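Local structure of amidohydrolase family protein (Acinetobacter baumannii, 4I6K) at residues Phe58-His61 and Leu62-Asn66; Asp262-Lys265 and Ala266-Ile270. The protein probably hydrolyses 2-pyrone-4,6-dicarboxylic acid, as a member of the amidohydrolase family. One frame throughout, in Å; residues are numbered along the deposited sequence.

Both contacts are local, each confined to consecutive turns of one helix, and they follow one another along the chain without nesting or crossing. Interaction 1 comes first, on helix 55-64, which carries the chain from strand 28-32 to strand 69-73 in the opening beta-alpha-beta unit; it ends with the turn that closes that helix. Interaction 2 lies nearly two hundred residues later on helix 260-270, after strand 243-244; strands 28-32 and 243-244 are the two outermost of the parallel sheet. Where His65 ND1 lies 4.0 Å from Ile264 CG1, the helix after the first strand meets the helix that follows the eighth, consistent with the closed (beta/alpha)8 barrel of the amidohydrolase family.

Interaction 1. Residues Phe58-His61 and Leu62-Asn66; sequences FISH and LDEHN
Leu62 N donates to Phe58 O at 3.1 Å, and the next rung runs from Asp63 N to Ile59 O at 3.0 Å. These are i to i+4 bonds in the last turns of helix 55-64, the crossover helix of a beta-alpha-beta unit between strands 28-32 and 69-73. A Schellman motif ends the helix: Asn66, with positive phi, is its C-prime residue, and its backbone N reaches Asp63 O while Phe67 N turns back to Leu62 O.

The side chain of Asp63 folds back along the helix, OD1 lying 3.4 Å from Ile59 CG2, while OD2 makes a salt bridge to Arg95. That charge partner lies just before strand 96-100, so the pairing ties the helix to the start of the third strand of the sheet. His65 points an edge at the preceding turn: CD2 approaches His61 O at 3.1 Å in the ring plane, and NE2 is hydrogen-bonded to Glu261. Tyr260 meets the rings of both His61 and His65, bringing helix 260-270 against this side.

On the buried flank, Phe58 has its CG anti to the backbone N; this chi1 of 177° puts the ring beside its own carbonyl carbon, where Leu62 CG comes over one face in a CH-pi contact, 4.3 Å from the centroid and offset toward the rim. Strand 28-32 receives both residues, through Asp29 and, for Phe58, also Ala32. The leucine's two methyls divide the far rim of the ring between them: Leu62 CD2 lies 3.8 Å from Phe58 CE1, and Leu62 CD1 is 4.0 Å from Phe58 CE2.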
loop_
_atom_site.group_PDB
_atom_site.type_symbol
_atom_site.label_atom_id
_atom_site.label_comp_id
_atom_site.label_asym_id
_atom_site.label_seq_id
_atom_site.Cartn_x
_atom_site.Cartn_y
_atom_site.Cartn_z
ATOM N N PHE A 58 8.512 -2.253 -14.929
ATOM C CA PHE A 58 7.203 -2.314 -14.293
ATOM C C PHE A 58 6.047 -2.204 -15.291
ATOM O O PHE A 58 5.115 -3.012 -15.256
ATOM C CB PHE A 58 7.078 -1.255 -13.199
ATOM C CG PHE A 58 5.726 -1.216 -12.556
ATOM C CD1 PHE A 58 5.182 -2.353 -11.999
ATOM C CD2 PHE A 58 4.994 -0.040 -12.518
ATOM C CE1 PHE A 58 3.928 -2.317 -11.413
ATOM C CE2 PHE A 58 3.742 0.004 -11.934
ATOM C CZ PHE A 58 3.208 -1.131 -11.380
ATOM N N ILE A 59 6.099 -1.206 -16.169
ATOM C CA ILE A 59 5.081 -1.074 -17.208
ATOM C C ILE A 59 5.096 -2.310 -18.089
ATOM O O ILE A 59 4.069 -2.705 -18.647
ATOM C CB ILE A 59 5.277 0.188 -18.092
ATOM C CG1 ILE A 59 4.424 1.356 -17.588
ATOM C CG2 ILE A 59 4.820 -0.091 -19.504
ATOM C CD1 ILE A 59 4.681 1.750 -16.175
ATOM N N SER A 60 6.263 -2.935 -18.213
ATOM C CA SER A 60 6.363 -4.144 -19.025
ATOM C C SER A 60 5.572 -5.308 -18.428
ATOM O O SER A 60 4.966 -6.093 -19.153
ATOM C CB SER A 60 7.818 -4.548 -19.208
ATOM O OG SER A 60 7.892 -5.661 -20.065
ATOM N N HIS A 61 5.588 -5.427 -17.103
ATOM C CA HIS A 61 4.789 -6.452 -16.436
ATOM C C HIS A 61 3.286 -6.172 -16.516
ATOM O O HIS A 61 2.484 -7.097 -16.655
ATOM C CB HIS A 61 5.214 -6.603 -14.981
ATOM C CG HIS A 61 6.571 -7.206 -14.815
ATOM N ND1 HIS A 61 7.655 -6.489 -14.358
ATOM C CD2 HIS A 61 7.023 -8.459 -15.059
ATOM C CE1 HIS A 61 8.716 -7.276 -14.315
ATOM N NE2 HIS A 61 8.357 -8.478 -14.731
ATOM N N LEU A 62 2.910 -4.897 -16.415
ATOM C CA LEU A 62 1.512 -4.499 -16.553
ATOM C C LEU A 62 0.997 -4.890 -17.933
ATOM O O LEU A 62 -0.073 -5.486 -18.064
ATOM C CB LEU A 62 1.344 -2.989 -16.344
ATOM C CG LEU A 62 1.718 -2.407 -14.977
ATOM C CD1 LEU A 62 1.256 -0.953 -14.876
ATOM C CD2 LEU A 62 1.114 -3.237 -13.863
ATOM N N ASP A 63 1.769 -4.538 -18.958
ATOM C CA ASP A 63 1.444 -4.883 -20.342
ATOM C C ASP A 63 1.271 -6.386 -20.531
ATOM O O ASP A 63 0.249 -6.836 -21.054
ATOM C CB ASP A 63 2.525 -4.355 -21.276
ATOM C CG ASP A 63 2.572 -2.849 -21.293
ATOM O OD1 ASP A 63 3.582 -2.276 -21.755
ATOM O OD2 ASP A 63 1.582 -2.234 -20.841
ATOM N N GLU A 64 2.256 -7.157 -20.075
ATOM C CA GLU A 64 2.231 -8.611 -20.204
ATOM C C GLU A 64 1.020 -9.272 -19.542
ATOM O O GLU A 64 0.731 -10.438 -19.814
ATOM C CB GLU A 64 3.515 -9.228 -19.640
ATOM C CG GLU A 64 4.789 -8.685 -20.267
ATOM C CD GLU A 64 6.033 -9.465 -19.869
ATOM O OE1 GLU A 64 6.971 -9.531 -20.692
ATOM O OE2 GLU A 64 6.074 -10.008 -18.741
ATOM N N HIS A 65 0.316 -8.543 -18.681
ATOM C CA HIS A 65 -0.843 -9.109 -17.975
ATOM C C HIS A 65 -2.118 -8.290 -18.126
ATOM O O HIS A 65 -3.074 -8.447 -17.358
ATOM C CB HIS A 65 -0.534 -9.308 -16.494
ATOM C CG HIS A 65 0.562 -10.292 -16.236
ATOM N ND1 HIS A 65 0.321 -11.624 -15.971
ATOM C CD2 HIS A 65 1.907 -10.140 -16.204
ATOM C CE1 HIS A 65 1.469 -12.247 -15.778
ATOM N NE2 HIS A 65 2.447 -11.372 -15.917
ATOM N N ASN A 66 -2.126 -7.404 -19.112
ATOM C CA ASN A 66 -3.324 -6.635 -19.404
ATOM C C ASN A 66 -3.736 -5.645 -18.308
ATOM O O ASN A 66 -4.906 -5.279 -18.192
ATOM C CB ASN A 66 -4.465 -7.595 -19.741
ATOM C CG ASN A 66 -4.146 -8.449 -20.947
ATOM O OD1 ASN A 66 -3.632 -7.945 -21.943
ATOM N ND2 ASN A 66 -4.425 -9.746 -20.860
#

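Interaction 2. Residues Asp262-Lys265 and Ala266-Ile270; sequences DAIK and AFKQI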
loop_
_atom_site.group_PDB
_atom_site.type_symbol
_atom_site.label_atom_id
_atom_site.label_comp_id
_atom_site.label_asym_id
_atom_site.label_seq_id
_atom_site.Cartn_x
_atom_site.Cartn_y
_atom_site.Cartn_z
ATOM N N ASP A 262 4.196 -15.045 -9.985
ATOM C CA ASP A 262 3.891 -15.661 -8.694
ATOM C C ASP A 262 2.895 -14.823 -7.894
ATOM O O ASP A 262 2.012 -15.359 -7.217
ATOM C CB ASP A 262 5.174 -15.847 -7.882
ATOM C CG ASP A 262 6.114 -16.849 -8.512
ATOM O OD1 ASP A 262 5.622 -17.739 -9.246
ATOM O OD2 ASP A 262 7.333 -16.748 -8.272
ATOM N N ALA A 263 3.063 -13.505 -7.956
ATOM C CA ALA A 263 2.132 -12.597 -7.306
ATOM C C ALA A 263 0.736 -12.755 -7.905
ATOM O O ALA A 263 -0.229 -12.979 -7.174
ATOM C CB ALA A 263 2.622 -11.150 -7.414
ATOM N N ILE A 264 0.639 -12.657 -9.233
ATOM C CA ILE A 264 -0.627 -12.867 -9.949
ATOM C C ILE A 264 -1.282 -14.192 -9.565
ATOM O O ILE A 264 -2.490 -14.255 -9.339
ATOM C CB ILE A 264 -0.424 -12.906 -11.476
ATOM C CG1 ILE A 264 0.325 -11.667 -11.966
ATOM C CG2 ILE A 264 -1.766 -13.034 -12.186
ATOM C CD1 ILE A 264 -0.421 -10.391 -11.727
ATOM N N LYS A 265 -0.469 -15.244 -9.497
ATOM C CA LYS A 265 -0.957 -16.602 -9.261
ATOM C C LYS A 265 -1.595 -16.777 -7.878
ATOM O O LYS A 265 -2.695 -17.317 -7.757
ATOM C CB LYS A 265 0.164 -17.619 -9.474
ATOM C CG LYS A 265 -0.287 -19.063 -9.379
ATOM C CD LYS A 265 0.782 -20.003 -9.900
ATOM C CE LYS A 265 0.297 -21.445 -9.861
ATOM N NZ LYS A 265 -0.886 -21.689 -10.742
ATOM N N ALA A 266 -0.905 -16.318 -6.839
ATOM C CA ALA A 266 -1.444 -16.401 -5.488
ATOM C C ALA A 266 -2.755 -15.612 -5.356
ATOM O O ALA A 266 -3.661 -15.997 -4.619
ATOM C CB ALA A 266 -0.414 -15.906 -4.483
ATOM N N PHE A 267 -2.858 -14.504 -6.076
ATOM C CA PHE A 267 -4.054 -13.696 -5.977
ATOM C C PHE A 267 -5.264 -14.518 -6.404
ATOM O O PHE A 267 -6.312 -14.492 -5.755
ATOM C CB PHE A 267 -3.925 -12.425 -6.826
ATOM C CG PHE A 267 -5.218 -11.697 -7.003
ATOM C CD1 PHE A 267 -5.894 -11.744 -8.214
ATOM C CD2 PHE A 267 -5.781 -10.993 -5.947
ATOM C CE1 PHE A 267 -7.104 -11.083 -8.388
ATOM C CE2 PHE A 267 -6.990 -10.344 -6.105
ATOM C CZ PHE A 267 -7.657 -10.389 -7.336
ATOM N N LYS A 268 -5.105 -15.252 -7.502
ATOM C CA LYS A 268 -6.196 -16.044 -8.064
ATOM C C LYS A 268 -6.518 -17.224 -7.159
ATOM O O LYS A 268 -7.627 -17.748 -7.178
ATOM C CB LYS A 268 -5.830 -16.536 -9.462
ATOM C CG LYS A 268 -5.565 -15.430 -10.476
ATOM C CD LYS A 268 -5.402 -16.010 -11.887
ATOM C CE LYS A 268 -5.040 -14.939 -12.906
ATOM N NZ LYS A 268 -4.349 -15.505 -14.100
ATOM N N GLN A 269 -5.525 -17.708 -6.431
ATOM C CA GLN A 269 -5.757 -18.679 -5.380
ATOM C C GLN A 269 -6.478 -18.173 -4.161
ATOM O O GLN A 269 -7.382 -18.805 -3.663
ATOM C CB GLN A 269 -4.469 -19.344 -4.968
ATOM C CG GLN A 269 -4.172 -20.524 -5.821
ATOM C CD GLN A 269 -2.738 -20.917 -5.770
ATOM O OE1 GLN A 269 -2.185 -21.403 -6.757
ATOM N NE2 GLN A 269 -2.109 -20.703 -4.622
ATOM N N ILE A 270 -6.074 -17.017 -3.690
ATOM C CA ILE A 270 -6.780 -16.349 -2.607
ATOM C C ILE A 270 -8.174 -15.897 -3.045
ATOM O O ILE A 270 -9.155 -16.119 -2.346
ATOM C CB ILE A 270 -6.004 -15.120 -2.110
ATOM C CG1 ILE A 270 -4.700 -15.557 -1.434
ATOM C CG2 ILE A 270 -6.867 -14.299 -1.146
ATOM C CD1 ILE A 270 -3.560 -14.582 -1.629
#
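Lys268 runs alongside Ile264, one turn further on in helix 260-270, a helix on the outside of what is, as in this family, a (beta/alpha)8 barrel. The lysine chain is extended, and its end meets the isoleucine methyl: Lys268 CE is 3.9 Å from Ile264 CG2, with NZ just behind. Nearer the backbone, Lys268 CG rests 3.5 Å from Ile264 O. Next round the helix, Lys265 slants across Gln269. Its CG, anti to the backbone N (chi1 -174°), lies beside the carbonyl carbon and so sends the chain past the glutamine, whose OE1 is 4.0 Å from Lys265 CE, a loose polar approach to a methylene at an exposed surface.

What sets these pairs one above the other is the backbone ladder of the alpha helix. Ala266 N bonds to Asp262 O at 3.1 Å, and Phe267 N to Ala263 O at 3.2 Å. The rung beneath the Ile264-Lys268 pair, Lys268 N to Ile264 O, is weak at 3.3 Å. Under the other pair, Gln269 N meets Lys265 O at 3.1 Å.

Asp262 N, near the start of the helix, is hydrogen-bonded to Thr259 OG1. The inner face includes Ala263, Ala266, Phe267 and Ile270. Ala263 touches Trp245 and His251 in loops beyond strand 243-244, Ala266 touches Phe214, and the Phe267 ring meets Trp245 with the planes inclined about 50°. Phe267 also packs on Gln277, Ile280 and Leu281, while Ile270 reaches Ala227 and Tyr231, fitting the helix against both helix 274-289 and helix 222-237.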